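Local atomic coordinates of pyruvate kinase (Toxoplasma gondii, PDB entry 3GG8), a protein that catalyses the last step of glycolysis, the transfer of the phosphoryl group of phosphoenolpyruvate to ADP, which yields pyruvate and ATP. Residues I98-K103 and N223-S228; E267-A272 and N303-P308; K321-T326 and G353-I358; V374-L379 and R430-I435. One frame throughout, in Å; residues are numbered along the deposited sequence.

How the contacts relate
From the N terminus the four contacts follow in series, none nested in or crossing another. Contact 1 joins the third and fourth strands of the eight-stranded barrel and closes the loop that carries the small mixed-sheet domain. Contact 2 closes some 30 residues, from helix 265-271 through strand 275-278 to the end of helix 288-305. Contact 3, about 33 Å from contact 2 between centres and across the middle of the chain, ties the loop after strand 309-312 to the start of helix 356-371. Helix 376-384 comes next and, in contact 4, meets the loop before strand 435-439 of the C-terminal domain. Contacts 2 and 4 touch: Asn303 ND2 packs 3.6 Å from Arg430 NH1.

Contact 1: I98-K103 and N223-S228; sequences ILLDTK and NFIAAS
Leu99 to Asp101 pair in parallel with Phe224 to Ala226, the axes of strands 98-101 and 224-227 4.5 Å apart at closest approach and inclined by 27°, as adjacent staves, third and fourth, of the (beta/alpha)8 barrel. Backbone bonds step back and forth between them: Leu100 N gives to Phe224 O, Ala226 N gives to Leu100 O, and Thr102 N gives to Ala226 O. At the N-terminal end Ile98 O receives two donors, Asn223 N and Phe224 N, while the side-chain amide of Asn223 turns toward the other strand and OD1 takes the Ile98 N-H at 2.9 Å in a nearly straight bond (169°). Leu99, Asp101, Phe224 and Ala226 point to one face of the sheet. There Leu99, whose CG lies anti to the backbone N, straddles its neighbours, CD1 against Phe224 CB and CD2 3.6 Å from Ala226 CB. On the face of Leu100 and Ile225, which helix 207-217 covers, Ile225 CD1 lies alongside Leu100 CB at 4.0 Å. The C-terminal ends of such strands are where enzymes of this fold carry their active sites, and here the contact turns polar. Asp101 OD2 makes salt bridges with Arg66 and Lys255. Thr102 OG1 sits between backbone N and carbonyl carbon (chi1 63°), placed to accept Ser228 N at 3.1 Å. Ser228 OG in turn donates to Thr102 O at 2.8 Å, hydrogen-bonds Lys255 NZ, and lies 3.0 Å from Asp101 OD1.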
loop_
_atom_site.group_PDB
_atom_site.type_symbol
_atom_site.label_atom_id
_atom_site.label_comp_id
_atom_site.label_asym_id
_atom_site.label_seq_id
_atom_site.Cartn_x
_atom_site.Cartn_y
_atom_site.Cartn_z
ATOM N N ILE C 98 -14.954 -28.702 -27.885
ATOM C CA ILE C 98 -15.379 -28.427 -29.254
ATOM C C ILE C 98 -16.223 -27.146 -29.271
ATOM O O ILE C 98 -17.182 -27.011 -28.515
ATOM C CB ILE C 98 -16.116 -29.644 -29.855
ATOM C CG1 ILE C 98 -15.176 -30.865 -29.862
ATOM C CG2 ILE C 98 -16.612 -29.343 -31.266
ATOM C CD1 ILE C 98 -15.855 -32.170 -30.261
ATOM N N LEU C 99 -15.785 -26.189 -30.093
ATOM C CA LEU C 99 -16.422 -24.890 -30.247
ATOM C C LEU C 99 -17.027 -24.773 -31.660
ATOM O O LEU C 99 -16.297 -24.901 -32.645
ATOM C CB LEU C 99 -15.360 -23.790 -29.985
ATOM C CG LEU C 99 -15.676 -22.281 -30.069
ATOM C CD1 LEU C 99 -15.104 -21.507 -28.875
ATOM C CD2 LEU C 99 -15.164 -21.645 -31.360
ATOM N N LEU C 100 -18.352 -24.575 -31.759
ATOM C CA LEU C 100 -19.004 -24.230 -33.033
ATOM C C LEU C 100 -18.949 -22.706 -33.243
ATOM O O LEU C 100 -19.427 -21.947 -32.403
ATOM C CB LEU C 100 -20.459 -24.706 -33.030
ATOM C CG LEU C 100 -21.325 -24.697 -34.295
ATOM C CD1 LEU C 100 -22.586 -25.491 -34.041
ATOM C CD2 LEU C 100 -21.702 -23.293 -34.764
ATOM N N ASP C 101 -18.346 -22.264 -34.341
ATOM C CA ASP C 101 -18.251 -20.830 -34.660
ATOM C C ASP C 101 -19.213 -20.517 -35.809
ATOM O O ASP C 101 -18.996 -20.940 -36.942
ATOM C CB ASP C 101 -16.803 -20.448 -35.017
ATOM C CG ASP C 101 -16.612 -18.938 -35.229
ATOM O OD1 ASP C 101 -17.545 -18.264 -35.742
ATOM O OD2 ASP C 101 -15.513 -18.415 -34.903
ATOM N N THR C 102 -20.278 -19.780 -35.512
ATOM C CA THR C 102 -21.357 -19.587 -36.481
ATOM C C THR C 102 -20.917 -18.722 -37.686
ATOM O O THR C 102 -19.959 -17.915 -37.594
ATOM C CB THR C 102 -22.638 -19.003 -35.822
ATOM O OG1 THR C 102 -22.351 -17.712 -35.301
ATOM C CG2 THR C 102 -23.157 -19.898 -34.676
ATOM N N LYS C 103 -21.593 -18.925 -38.817
ATOM C CA LYS C 103 -21.395 -18.081 -39.988
ATOM C C LYS C 103 -21.856 -16.653 -39.686
ATOM O O LYS C 103 -21.077 -15.696 -39.807
ATOM C CB LYS C 103 -22.165 -18.641 -41.179
ATOM C CG LYS C 103 -21.932 -17.933 -42.504
ATOM C CD LYS C 103 -22.860 -18.518 -43.524
ATOM C CE LYS C 103 -22.780 -17.821 -44.862
ATOM N NZ LYS C 103 -21.745 -18.499 -45.668
ATOM N N ASN C 223 -19.284 -27.982 -27.018
ATOM C CA ASN C 223 -19.318 -27.457 -25.653
ATOM C C ASN C 223 -19.505 -25.950 -25.624
ATOM O O ASN C 223 -19.971 -25.402 -24.629
ATOM C CB ASN C 223 -18.057 -27.850 -24.867
ATOM C CG ASN C 223 -17.674 -29.300 -25.078
ATOM O OD1 ASN C 223 -16.731 -29.602 -25.815
ATOM N ND2 ASN C 223 -18.422 -30.209 -24.451
ATOM N N PHE C 224 -19.125 -25.290 -26.715
ATOM C CA PHE C 224 -19.271 -23.857 -26.840
ATOM C C PHE C 224 -19.895 -23.495 -28.177
ATOM O O PHE C 224 -19.672 -24.177 -29.183
ATOM C CB PHE C 224 -17.905 -23.154 -26.779
ATOM C CG PHE C 224 -17.179 -23.281 -25.467
ATOM C CD1 PHE C 224 -17.342 -22.310 -24.463
ATOM C CD2 PHE C 224 -16.271 -24.321 -25.254
ATOM C CE1 PHE C 224 -16.644 -22.391 -23.248
ATOM C CE2 PHE C 224 -15.569 -24.419 -24.037
ATOM C CZ PHE C 224 -15.756 -23.443 -23.036
ATOM N N ILE C 225 -20.654 -22.399 -28.184
ATOM C CA ILE C 225 -20.995 -21.694 -29.412
ATOM C C ILE C 225 -20.249 -20.353 -29.410
ATOM O O ILE C 225 -20.353 -19.573 -28.466
ATOM C CB ILE C 225 -22.518 -21.430 -29.560
ATOM C CG1 ILE C 225 -23.366 -22.696 -29.318
ATOM C CG2 ILE C 225 -22.839 -20.774 -30.907
ATOM C CD1 ILE C 225 -23.260 -23.816 -30.362
ATOM N N ALA C 226 -19.471 -20.108 -30.451
ATOM C CA ALA C 226 -18.917 -18.785 -30.683
ATOM C C ALA C 226 -19.809 -18.156 -31.737
ATOM O O ALA C 226 -19.965 -18.711 -32.814
ATOM C CB ALA C 226 -17.469 -18.863 -31.165
ATOM N N ALA C 227 -20.435 -17.026 -31.408
ATOM C CA ALA C 227 -21.440 -16.438 -32.281
ATOM C C ALA C 227 -20.817 -15.233 -32.979
ATOM O O ALA C 227 -20.463 -14.252 -32.340
ATOM C CB ALA C 227 -22.654 -16.029 -31.477
ATOM N N SER C 228 -20.682 -15.308 -34.296
ATOM C CA SER C 228 -20.045 -14.217 -35.026
ATOM C C SER C 228 -20.862 -12.931 -34.965
ATOM O O SER C 228 -22.095 -12.975 -34.894
ATOM C CB SER C 228 -19.768 -14.641 -36.471
ATOM O OG SER C 228 -18.798 -15.668 -36.465
#

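Contact 2: E267-A272 and N303-P308; sequences EILAEA and NVVGKP
Lys307 reaches across to the C-terminal end of helix 265-271 with its chain extended beyond CG, and its amine meets the carbonyls there. NZ gives one hydrogen bond to Leu269 O at 2.9 Å, arriving in the carbonyl plane on a lone pair. A second goes to Ala272 O at 2.7 Å, nearly in line with the C=O bond. Ala270 O is also near, 3.1 Å from NZ. Leu269 O is used twice, since Ala272 N, closing the last helical turn, donates to it as well. A positive charge at this end of a helix should suit the partial negative charge of its last carbonyls. Apolar contact is slight: Leu269 CD1 lies obliquely against Lys307 CD at 3.9 Å and meets Val305 CG1 at 4.2 Å. Gly306, with phi 77°, ends helix 288-305 in a Schellman motif, in which Gly306 N donates to Asn303 O, and so turns the chain to set Lys307 toward the neighbouring helix. Beyond the pair, Arg240 NH2 donates to Glu271 O, and Arg237 bridges to both Glu267 and Glu271. Helices 265-271 and 288-305 lead into the adjacent barrel strands 275-278 and 309-312; at the start of these strands a backbone bond, with Pro308 necessarily the acceptor, joins it to Ile275. The lysine, just past the end of helix 288-305, thus ties that corner to the end of helix 265-271.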
loop_
_atom_site.group_PDB
_atom_site.type_symbol
_atom_site.label_atom_id
_atom_site.label_comp_id
_atom_site.label_asym_id
_atom_site.label_seq_id
_atom_site.Cartn_x
_atom_site.Cartn_y
_atom_site.Cartn_z
ATOM N N GLU C 267 -22.932 -5.177 -21.296
ATOM C CA GLU C 267 -24.155 -5.967 -21.250
ATOM C C GLU C 267 -23.965 -7.310 -21.986
ATOM O O GLU C 267 -24.474 -8.348 -21.537
ATOM C CB GLU C 267 -25.328 -5.158 -21.815
ATOM C CG GLU C 267 -26.746 -5.707 -21.495
ATOM C CD GLU C 267 -27.857 -5.071 -22.369
ATOM O OE1 GLU C 267 -27.554 -4.121 -23.138
ATOM O OE2 GLU C 267 -29.021 -5.533 -22.302
ATOM N N ILE C 268 -23.223 -7.298 -23.093
ATOM C CA ILE C 268 -22.848 -8.542 -23.784
ATOM C C ILE C 268 -22.035 -9.465 -22.852
ATOM O O ILE C 268 -22.375 -10.627 -22.669
ATOM C CB ILE C 268 -22.071 -8.258 -25.090
ATOM C CG1 ILE C 268 -22.978 -7.598 -26.131
ATOM C CG2 ILE C 268 -21.431 -9.536 -25.648
ATOM C CD1 ILE C 268 -22.204 -6.907 -27.266
ATOM N N LEU C 269 -20.985 -8.930 -22.242
ATOM C CA LEU C 269 -20.170 -9.705 -21.323
ATOM C C LEU C 269 -20.989 -10.289 -20.170
ATOM O O LEU C 269 -20.789 -11.446 -19.801
ATOM C CB LEU C 269 -19.029 -8.856 -20.773
ATOM C CG LEU C 269 -18.091 -9.459 -19.727
ATOM C CD1 LEU C 269 -17.499 -10.799 -20.137
ATOM C CD2 LEU C 269 -16.975 -8.439 -19.410
ATOM N N ALA C 270 -21.889 -9.487 -19.598
ATOM C CA ALA C 270 -22.713 -9.933 -18.471
ATOM C C ALA C 270 -23.592 -11.109 -18.853
ATOM O O ALA C 270 -23.815 -11.992 -18.034
ATOM C CB ALA C 270 -23.574 -8.781 -17.917
ATOM N N GLU C 271 -24.092 -11.124 -20.087
ATOM C CA GLU C 271 -24.964 -12.221 -20.529
ATOM C C GLU C 271 -24.207 -13.464 -20.979
ATOM O O GLU C 271 -24.777 -14.554 -21.062
ATOM C CB GLU C 271 -25.887 -11.758 -21.663
ATOM C CG GLU C 271 -27.060 -10.900 -21.223
ATOM C CD GLU C 271 -28.019 -11.616 -20.286
ATOM O OE1 GLU C 271 -27.851 -12.831 -20.065
ATOM O OE2 GLU C 271 -28.951 -10.956 -19.761
ATOM N N ALA C 272 -22.928 -13.296 -21.274
ATOM C CA ALA C 272 -22.133 -14.325 -21.928
ATOM C C ALA C 272 -21.355 -15.172 -20.939
ATOM O O ALA C 272 -21.220 -14.813 -19.761
ATOM C CB ALA C 272 -21.172 -13.681 -22.890
ATOM N N ASN C 303 -11.225 -10.369 -17.423
ATOM C CA ASN C 303 -10.429 -10.776 -16.276
ATOM C C ASN C 303 -11.141 -10.447 -14.961
ATOM O O ASN C 303 -11.288 -11.310 -14.103
ATOM C CB ASN C 303 -9.048 -10.090 -16.280
ATOM C CG ASN C 303 -8.086 -10.649 -17.335
ATOM O OD1 ASN C 303 -7.047 -10.040 -17.583
ATOM N ND2 ASN C 303 -8.419 -11.793 -17.958
ATOM N N VAL C 304 -11.589 -9.202 -14.822
ATOM C CA VAL C 304 -12.116 -8.686 -13.555
ATOM C C VAL C 304 -13.360 -9.444 -13.090
ATOM O O VAL C 304 -13.679 -9.475 -11.888
ATOM C CB VAL C 304 -12.399 -7.164 -13.638
ATOM C CG1 VAL C 304 -13.175 -6.691 -12.430
ATOM C CG2 VAL C 304 -11.096 -6.390 -13.729
ATOM N N VAL C 305 -14.036 -10.071 -14.046
ATOM C CA VAL C 305 -15.301 -10.723 -13.797
ATOM C C VAL C 305 -15.143 -12.251 -13.857
ATOM O O VAL C 305 -16.084 -13.002 -13.560
ATOM C CB VAL C 305 -16.375 -10.141 -14.767
ATOM C CG1 VAL C 305 -16.588 -11.014 -16.009
ATOM C CG2 VAL C 305 -17.660 -9.835 -14.021
ATOM N N GLY C 306 -13.938 -12.696 -14.221
ATOM C CA GLY C 306 -13.556 -14.104 -14.201
ATOM C C GLY C 306 -14.086 -14.958 -15.334
ATOM O O GLY C 306 -14.276 -16.161 -15.168
ATOM N N LYS C 307 -14.330 -14.352 -16.493
ATOM C CA LYS C 307 -14.871 -15.082 -17.640
ATOM C C LYS C 307 -13.800 -15.192 -18.735
ATOM O O LYS C 307 -13.070 -14.210 -18.996
ATOM C CB LYS C 307 -16.130 -14.375 -18.163
ATOM C CG LYS C 307 -17.358 -14.484 -17.238
ATOM C CD LYS C 307 -18.583 -13.848 -17.893
ATOM C CE LYS C 307 -19.865 -14.081 -17.094
ATOM N NZ LYS C 307 -21.001 -13.213 -17.562
ATOM N N PRO C 308 -13.677 -16.374 -19.373
ATOM C CA PRO C 308 -12.572 -16.572 -20.319
ATOM C C PRO C 308 -12.637 -15.647 -21.526
ATOM O O PRO C 308 -13.713 -15.405 -22.057
ATOM C CB PRO C 308 -12.759 -18.018 -20.773
ATOM C CG PRO C 308 -14.201 -18.314 -20.496
ATOM C CD PRO C 308 -14.527 -17.576 -19.263
#

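Contact 3: K321-T326 and G353-I358; sequences KNPRPT and GEFPVI
Pro323 and Phe355 carry the contact, a CH-pi contact of the proline on the phenyl face. Pro323 CB stands 4.1 Å from the ring centroid, only 10° off the normal, and its CA and N lie over the same ring, with CD 3.9 Å from Phe355 CE2. Phe355 CG is anti to its carbonyl carbon (chi1 -52°), which stands the ring up from the helix start, against the proline. Ile358, further along, rests its CG2 methyl on the carbonyl oxygen of Pro323, 3.5 Å from Pro323 O.

Two backbone carbonyls approach the ring. Lys321 O lies at its edge, near the plane, 3.6 Å from Phe355 CE2, where the partial positive charge of the ring hydrogens should suit it; Asn322 O comes in obliquely at CD2.

Charge plays a looser part. The bent chain of Lys321 doubles back so that NZ reaches Glu354 CG at 3.4 Å, yet Glu354 OE2 stays 4.5 Å from NZ, beyond a salt bridge. Both side chains are exposed.

Each segment leads into a helix. Phe355 is the N-cap of helix 356-371, and Phe355 O accepts from Thr359 OG1; Thr326 caps helix 327-339, with Glu329 OE1 bonding Thr326 N in the manner of a capping box. The contact therefore sits where the loop after strand 309-312 meets the turn following strand 343-346 and helix 348-351, while Pro325 packs on Pro288 of a second subunit.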
loop_
_atom_site.group_PDB
_atom_site.type_symbol
_atom_site.label_atom_id
_atom_site.label_comp_id
_atom_site.label_asym_id
_atom_site.label_seq_id
_atom_site.Cartn_x
_atom_site.Cartn_y
_atom_site.Cartn_z
ATOM N N LYS C 321 2.257 -20.417 -44.482
ATOM C CA LYS C 321 3.246 -20.714 -45.521
ATOM C C LYS C 321 4.694 -20.855 -45.027
ATOM O O LYS C 321 5.551 -21.344 -45.752
ATOM C CB LYS C 321 3.163 -19.642 -46.624
ATOM C CG LYS C 321 1.717 -19.389 -47.135
ATOM C CD LYS C 321 1.347 -20.177 -48.407
ATOM C CE LYS C 321 1.114 -21.699 -48.189
ATOM N NZ LYS C 321 2.239 -22.567 -48.727
ATOM N N ASN C 322 4.970 -20.428 -43.800
ATOM C CA ASN C 322 6.336 -20.417 -43.271
ATOM C C ASN C 322 6.459 -21.194 -41.960
ATOM O O ASN C 322 5.532 -21.184 -41.157
ATOM C CB ASN C 322 6.822 -18.970 -43.106
ATOM C CG ASN C 322 6.769 -18.171 -44.418
ATOM O OD1 ASN C 322 6.356 -17.021 -44.432
ATOM N ND2 ASN C 322 7.198 -18.783 -45.516
ATOM N N PRO C 323 7.585 -21.914 -41.758
ATOM C CA PRO C 323 7.777 -22.707 -40.523
ATOM C C PRO C 323 8.130 -21.870 -39.284
ATOM O O PRO C 323 8.205 -22.394 -38.175
ATOM C CB PRO C 323 8.925 -23.665 -40.885
ATOM C CG PRO C 323 9.688 -22.966 -41.983
ATOM C CD PRO C 323 8.709 -22.061 -42.707
ATOM N N ARG C 324 8.323 -20.577 -39.480
ATOM C CA ARG C 324 8.594 -19.654 -38.390
ATOM C C ARG C 324 7.671 -18.461 -38.571
ATOM O O ARG C 324 7.396 -18.092 -39.705
ATOM C CB ARG C 324 10.051 -19.181 -38.448
ATOM C CG ARG C 324 11.103 -20.273 -38.302
ATOM C CD ARG C 324 12.496 -19.825 -38.823
ATOM N NE ARG C 324 12.563 -19.900 -40.287
ATOM C CZ ARG C 324 12.917 -20.984 -40.979
ATOM N NH1 ARG C 324 13.267 -22.108 -40.361
ATOM N NH2 ARG C 324 12.926 -20.942 -42.303
ATOM N N PRO C 325 7.199 -17.846 -37.462
ATOM C CA PRO C 325 6.417 -16.607 -37.578
ATOM C C PRO C 325 7.354 -15.423 -37.710
ATOM O O PRO C 325 8.565 -15.575 -37.526
ATOM C CB PRO C 325 5.710 -16.523 -36.232
ATOM C CG PRO C 325 6.729 -17.120 -35.267
ATOM C CD PRO C 325 7.391 -18.235 -36.046
ATOM N N THR C 326 6.813 -14.247 -38.004
ATOM C CA THR C 326 7.632 -13.038 -37.962
ATOM C C THR C 326 7.765 -12.573 -36.515
ATOM O O THR C 326 6.980 -12.988 -35.637
ATOM C CB THR C 326 7.022 -11.870 -38.782
ATOM O OG1 THR C 326 5.798 -11.434 -38.176
ATOM C CG2 THR C 326 6.760 -12.291 -40.227
ATOM N N GLY C 353 -3.096 -24.523 -43.262
ATOM C CA GLY C 353 -1.685 -24.166 -43.184
ATOM C C GLY C 353 -0.768 -25.282 -43.623
ATOM O O GLY C 353 -1.159 -26.450 -43.544
ATOM N N GLU C 354 0.449 -24.943 -44.057
ATOM C CA GLU C 354 1.450 -25.969 -44.383
ATOM C C GLU C 354 2.121 -26.574 -43.147
ATOM O O GLU C 354 2.735 -27.638 -43.233
ATOM C CB GLU C 354 2.508 -25.437 -45.358
ATOM C CG GLU C 354 2.059 -25.319 -46.825
ATOM C CD GLU C 354 1.567 -26.636 -47.422
ATOM O OE1 GLU C 354 2.265 -27.662 -47.264
ATOM O OE2 GLU C 354 0.479 -26.643 -48.046
ATOM N N PHE C 355 2.000 -25.901 -42.003
ATOM C CA PHE C 355 2.666 -26.324 -40.770
ATOM C C PHE C 355 1.724 -26.294 -39.551
ATOM O O PHE C 355 1.991 -25.592 -38.577
ATOM C CB PHE C 355 3.922 -25.460 -40.525
ATOM C CG PHE C 355 4.858 -25.402 -41.704
ATOM C CD1 PHE C 355 5.814 -26.413 -41.912
ATOM C CD2 PHE C 355 4.781 -24.346 -42.621
ATOM C CE1 PHE C 355 6.691 -26.368 -43.020
ATOM C CE2 PHE C 355 5.660 -24.284 -43.726
ATOM C CZ PHE C 355 6.611 -25.303 -43.926
ATOM N N PRO C 356 0.613 -27.065 -39.598
ATOM C CA PRO C 356 -0.322 -26.979 -38.477
ATOM C C PRO C 356 0.291 -27.313 -37.105
ATOM O O PRO C 356 0.053 -26.560 -36.158
ATOM C CB PRO C 356 -1.441 -27.971 -38.842
ATOM C CG PRO C 356 -0.906 -28.816 -39.944
ATOM C CD PRO C 356 0.155 -28.004 -40.637
ATOM N N VAL C 357 1.052 -28.407 -36.987
ATOM C CA VAL C 357 1.540 -28.814 -35.665
ATOM C C VAL C 357 2.706 -27.941 -35.213
ATOM O O VAL C 357 2.762 -27.552 -34.045
ATOM C CB VAL C 357 1.800 -30.365 -35.479
ATOM C CG1 VAL C 357 1.272 -31.180 -36.644
ATOM C CG2 VAL C 357 3.257 -30.661 -35.207
ATOM N N ILE C 358 3.603 -27.609 -36.150
ATOM C CA ILE C 358 4.665 -26.637 -35.907
ATOM C C ILE C 358 4.108 -25.278 -35.456
ATOM O O ILE C 358 4.702 -24.617 -34.600
ATOM C CB ILE C 358 5.639 -26.510 -37.124
ATOM C CG1 ILE C 358 6.475 -27.790 -37.247
ATOM C CG2 ILE C 358 6.561 -25.299 -36.967
ATOM C CD1 ILE C 358 7.608 -27.742 -38.272
#

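Contact 4: V374-L379 and R430-I435; sequences VDYPAL and RPMQPI
The Tyr376 ring is sandwiched between Met432 and Val374, two residues earlier in the chain. On one face Met432 CA stands over the centre, 4.0 Å from the centroid and 13° off the normal, a CH-pi contact made by a backbone hydrogen, and Pro431 C lies over that face too. On the opposite face is Val374 CG1, 3.5 Å above the plane and set toward the rim. Arg430 O approaches obliquely, at a short 3.0 Å from Tyr376 CD1, a distance to be read with caution. Tyr376 CG is anti to its carbonyl carbon (chi1 -70°), which turns the ring away from the helix and against the loop.

Met432 adds its side chain at about a right angle to the tyrosine: CB is 3.8 Å from Tyr376 CD2, and the chain, bent at its second and third torsions, brings SD to 5.2 Å from the centroid, an oblique Met-aromatic contact. One turn along the helix, Leu379 CD1 packs on the aliphatic part of Arg430, 3.8 Å from CG. The guanidinium leads away from this patch, with NH1 hydrogen-bonded to Gly340 O.

Arg430, shortly after helix 421-427, has positive phi and begins an irregular run to strand 435-439, in the five-stranded sheet of the C-terminal domain. Arg37 touches Tyr376 and donates to Pro431 O. In the pyruvate kinase fold the contact joins helix 376-384, which follows the barrel's helix 356-371, to the loop leading into the alpha/beta domain, consistent with a junction between the two domains.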
loop_
_atom_site.group_PDB
_atom_site.type_symbol
_atom_site.label_atom_id
_atom_site.label_comp_id
_atom_site.label_asym_id
_atom_site.label_seq_id
_atom_site.Cartn_x
_atom_site.Cartn_y
_atom_site.Cartn_z
ATOM N N VAL C 374 5.285 -12.295 -16.673
ATOM C CA VAL C 374 4.168 -12.015 -15.767
ATOM C C VAL C 374 4.609 -11.833 -14.305
ATOM O O VAL C 374 5.328 -12.672 -13.739
ATOM C CB VAL C 374 3.032 -13.076 -15.906
ATOM C CG1 VAL C 374 1.935 -12.832 -14.889
ATOM C CG2 VAL C 374 2.444 -13.056 -17.319
ATOM N N ASP C 375 4.195 -10.708 -13.723
ATOM C CA ASP C 375 4.393 -10.423 -12.302
ATOM C C ASP C 375 3.129 -10.877 -11.554
ATOM O O ASP C 375 2.113 -10.158 -11.522
ATOM C CB ASP C 375 4.677 -8.923 -12.082
ATOM C CG ASP C 375 5.218 -8.609 -10.674
ATOM O OD1 ASP C 375 5.770 -7.499 -10.481
ATOM O OD2 ASP C 375 5.098 -9.452 -9.755
ATOM N N TYR C 376 3.204 -12.081 -10.973
ATOM C CA TYR C 376 2.057 -12.722 -10.317
ATOM C C TYR C 376 1.596 -12.033 -9.017
ATOM O O TYR C 376 0.385 -11.898 -8.796
ATOM C CB TYR C 376 2.291 -14.232 -10.119
ATOM C CG TYR C 376 2.270 -15.025 -11.409
ATOM C CD1 TYR C 376 1.088 -15.165 -12.144
ATOM C CD2 TYR C 376 3.430 -15.635 -11.905
ATOM C CE1 TYR C 376 1.053 -15.889 -13.344
ATOM C CE2 TYR C 376 3.409 -16.367 -13.112
ATOM C CZ TYR C 376 2.215 -16.484 -13.823
ATOM O OH TYR C 376 2.167 -17.187 -15.008
ATOM N N PRO C 377 2.544 -11.609 -8.147
ATOM C CA PRO C 377 2.146 -10.779 -6.997
ATOM C C PRO C 377 1.433 -9.471 -7.380
ATOM O O PRO C 377 0.467 -9.086 -6.710
ATOM C CB PRO C 377 3.481 -10.477 -6.301
ATOM C CG PRO C 377 4.377 -11.594 -6.701
ATOM C CD PRO C 377 3.992 -11.895 -8.124
ATOM N N ALA C 378 1.900 -8.810 -8.441
ATOM C CA ALA C 378 1.324 -7.533 -8.885
ATOM C C ALA C 378 0.047 -7.700 -9.714
ATOM O O ALA C 378 -0.718 -6.753 -9.884
ATOM C CB ALA C 378 2.359 -6.703 -9.642
ATOM N N LEU C 379 -0.178 -8.902 -10.234
ATOM C CA LEU C 379 -1.436 -9.209 -10.905
ATOM C C LEU C 379 -2.501 -9.549 -9.862
ATOM O O LEU C 379 -3.649 -9.103 -9.965
ATOM C CB LEU C 379 -1.260 -10.362 -11.892
ATOM C CG LEU C 379 -1.824 -10.165 -13.305
ATOM C CD1 LEU C 379 -1.467 -11.375 -14.171
ATOM C CD2 LEU C 379 -3.344 -9.904 -13.322
ATOM N N ARG C 430 -4.791 -15.510 -11.105
ATOM C CA ARG C 430 -3.526 -15.826 -11.781
ATOM C C ARG C 430 -2.450 -16.293 -10.780
ATOM O O ARG C 430 -1.454 -15.597 -10.563
ATOM C CB ARG C 430 -3.023 -14.630 -12.624
ATOM C CG ARG C 430 -3.914 -14.198 -13.815
ATOM C CD ARG C 430 -3.886 -15.215 -14.968
ATOM N NE ARG C 430 -4.666 -14.808 -16.144
ATOM C CZ ARG C 430 -5.892 -15.246 -16.429
ATOM N NH1 ARG C 430 -6.518 -14.835 -17.534
ATOM N NH2 ARG C 430 -6.494 -16.113 -15.626
ATOM N N PRO C 431 -2.663 -17.460 -10.139
ATOM C CA PRO C 431 -1.627 -17.931 -9.222
ATOM C C PRO C 431 -0.435 -18.459 -10.013
ATOM O O PRO C 431 -0.600 -18.995 -11.121
ATOM C CB PRO C 431 -2.313 -19.076 -8.478
ATOM C CG PRO C 431 -3.326 -19.587 -9.457
ATOM C CD PRO C 431 -3.803 -18.393 -10.210
ATOM N N MET C 432 0.753 -18.272 -9.454
ATOM C CA MET C 432 1.977 -18.819 -10.003
ATOM C C MET C 432 1.942 -20.344 -10.007
ATOM O O MET C 432 2.552 -20.973 -10.859
ATOM C CB MET C 432 3.170 -18.310 -9.191
ATOM C CG MET C 432 4.508 -18.944 -9.552
ATOM S SD MET C 432 5.840 -17.744 -9.480
ATOM C CE MET C 432 5.984 -17.496 -7.706
ATOM N N GLN C 433 1.229 -20.933 -9.053
ATOM C CA GLN C 433 1.092 -22.387 -8.976
ATOM C C GLN C 433 0.095 -22.883 -10.010
ATOM O O GLN C 433 -0.927 -22.214 -10.262
ATOM C CB GLN C 433 0.614 -22.836 -7.584
ATOM C CG GLN C 433 1.537 -22.501 -6.406
ATOM C CD GLN C 433 1.501 -21.032 -6.019
ATOM O OE1 GLN C 433 0.481 -20.356 -6.186
ATOM N NE2 GLN C 433 2.626 -20.522 -5.510
ATOM N N PRO C 434 0.370 -24.069 -10.602
ATOM C CA PRO C 434 -0.596 -24.751 -11.455
ATOM C C PRO C 434 -1.893 -25.039 -10.711
ATOM O O PRO C 434 -1.864 -25.298 -9.511
ATOM C CB PRO C 434 0.101 -26.071 -11.764
ATOM C CG PRO C 434 1.546 -25.770 -11.645
ATOM C CD PRO C 434 1.626 -24.833 -10.497
ATOM N N ILE C 435 -3.022 -24.979 -11.417
ATOM C CA ILE C 435 -4.316 -25.345 -10.848
ATOM C C ILE C 435 -4.751 -26.672 -11.465
ATOM O O ILE C 435 -4.770 -26.809 -12.683
ATOM C CB ILE C 435 -5.395 -24.246 -11.101
ATOM C CG1 ILE C 435 -4.901 -22.869 -10.611
ATOM C CG2 ILE C 435 -6.733 -24.622 -10.457
ATOM C CD1 ILE C 435 -5.640 -21.692 -11.253
#